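Trans-isoprenyl diphosphate synthase (Caulobacter crescentus, PDB 3OYR) is a polyprenyl synthase that probably extends farnesyl diphosphate with isopentenyl diphosphate units to all-trans-octaprenyl diphosphate for isoprenoid quinone side chains. Local coordinates at the interface of chains A and B. Numbering follows the deposited sequence. Chains: chain A/B, Trans-isoprenyl diphosphate synthase.

The interface of chains A and B. Residues chain A 48-50, 52-53; chain B 165, 168-169, 186.
The flat groups of this patch are carboxylates: that of B:Glu165 receives the hydroxyl of A:Ser48 from above its plane, 28° out of it, and has the carboxylate of A:Asp49 near its OE1 end, the two planes turned 29° apart. In this all-helical enzyme of the FPP/GGPP synthase family, the patch is part of a two-fold symmetric dimer interface, in which the loop residues A:Ser48 to A:Val50 and the start of helix 52-61 lie against helix 150-173 of the partner. B:Glu165 reaches across with its chain extended beyond CG, and its OE1 accepts a hydrogen bond of 2.6 Å from A:Ser48 OG. That hydroxyl, anti to its backbone N (chi1 -179°), also accepts a nearly straight bond from the amide N of A:Val50, 3.0 Å long, so the loop folds back on the same oxygen that grips the partner. An alanine in place of A:Ser48 would remove both bonds and would probably loosen the turn that presents A:Val50 as well as the hold on B:Glu165. Water 1 joins B:Glu165 OE1, at 2.7 Å, to the backbone N of A:Asp49. A:Asp49 OD1 stands 4.0 Å from B:Glu165 OE1 without bonding to it, and B:Glu186 approaches the other carboxylate oxygen, OD2; the proximity of these like charges may raise the pKa of one of the acids. Beside the polar group, B:Val168 turns its CG1, anti to the backbone N, toward three aliphatic side chains of chain A, each crossing it obliquely. A:Ile52 CG1 touches this methyl at 3.6 Å, and A:Val50 CG1 meets it at 3.7 Å. A:Ile53 brings its CG1 to the same methyl, while its side chain crosses that of B:Glu165 at about a right angle, with CD1 3.9 Å from B:Glu165 CG. The other branch of A:Val50, CG2, lies over the backbone of helix 150-173 near the carbonyl O of B:Glu165 and CB of B:Leu169.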
# COMPACT_ATOMS: atom_id res chain seq x y z
N SER A 48 -6.86 -12.77 -10.17
CA SER A 48 -7.10 -11.55 -10.93
C SER A 48 -7.18 -11.89 -12.41
O SER A 48 -6.63 -12.91 -12.84
CB SER A 48 -5.93 -10.58 -10.73
OG SER A 48 -6.14 -9.37 -11.44
N ASP A 49 -7.83 -11.04 -13.20
CA ASP A 49 -7.77 -11.11 -14.67
C ASP A 49 -6.35 -10.80 -15.18
O ASP A 49 -6.02 -11.07 -16.35
CB ASP A 49 -8.82 -10.21 -15.33
CG ASP A 49 -8.78 -8.76 -14.86
OD1 ASP A 49 -7.83 -8.36 -14.15
OD2 ASP A 49 -9.72 -8.01 -15.19
N VAL A 50 -5.53 -10.21 -14.31
CA VAL A 50 -4.13 -9.94 -14.61
C VAL A 50 -3.30 -11.13 -14.09
O VAL A 50 -3.06 -11.27 -12.88
CB VAL A 50 -3.68 -8.59 -14.02
CG1 VAL A 50 -2.24 -8.31 -14.43
CG2 VAL A 50 -4.61 -7.48 -14.50
N ILE A 52 -0.31 -12.56 -13.89
CA ILE A 52 0.92 -12.71 -13.13
C ILE A 52 0.75 -12.41 -11.64
O ILE A 52 1.61 -12.79 -10.84
CB ILE A 52 2.12 -11.92 -13.76
CG1 ILE A 52 2.16 -10.47 -13.30
CG2 ILE A 52 2.12 -12.04 -15.28
CD1 ILE A 52 3.28 -10.16 -12.30
N ILE A 53 -0.35 -11.74 -11.28
CA ILE A 53 -0.66 -11.48 -9.87
C ILE A 53 -0.87 -12.77 -9.06
O ILE A 53 -0.12 -13.00 -8.11
CB ILE A 53 -1.83 -10.47 -9.66
CG1 ILE A 53 -1.55 -9.14 -10.35
CG2 ILE A 53 -2.06 -10.26 -8.20
CD1 ILE A 53 -2.71 -8.17 -10.29
N GLU B 165 -3.63 -3.61 -9.88
CA GLU B 165 -3.89 -4.45 -11.04
C GLU B 165 -3.53 -3.75 -12.33
O GLU B 165 -2.88 -4.33 -13.20
CB GLU B 165 -5.38 -4.83 -11.10
CG GLU B 165 -5.80 -5.83 -10.05
CD GLU B 165 -7.26 -6.26 -10.20
OE1 GLU B 165 -7.51 -7.47 -10.26
OE2 GLU B 165 -8.15 -5.40 -10.26
N VAL B 168 0.30 -3.44 -12.54
CA VAL B 168 0.86 -4.72 -12.95
C VAL B 168 0.60 -4.96 -14.45
O VAL B 168 1.51 -5.36 -15.17
CB VAL B 168 0.35 -5.88 -12.06
CG1 VAL B 168 0.81 -7.22 -12.57
CG2 VAL B 168 0.87 -5.72 -10.67
N LEU B 169 -0.63 -4.68 -14.90
CA LEU B 169 -1.02 -4.86 -16.30
C LEU B 169 -0.15 -4.02 -17.20
O LEU B 169 0.29 -4.49 -18.25
CB LEU B 169 -2.49 -4.51 -16.54
CG LEU B 169 -3.10 -4.80 -17.94
CD1 LEU B 169 -2.75 -6.21 -18.47
CD2 LEU B 169 -4.64 -4.59 -17.90
N GLU B 186 -7.89 -0.07 -20.90
CA GLU B 186 -8.13 -0.90 -19.73
C GLU B 186 -7.12 -0.53 -18.63
O GLU B 186 -7.50 -0.37 -17.50
CB GLU B 186 -8.02 -2.37 -20.11
CG GLU B 186 -8.35 -3.35 -19.00
CD GLU B 186 -8.11 -4.81 -19.38
OE1 GLU B 186 -8.20 -5.67 -18.47
OE2 GLU B 186 -7.82 -5.11 -20.57
O HOH W 1 -9.45 -8.66 -11.72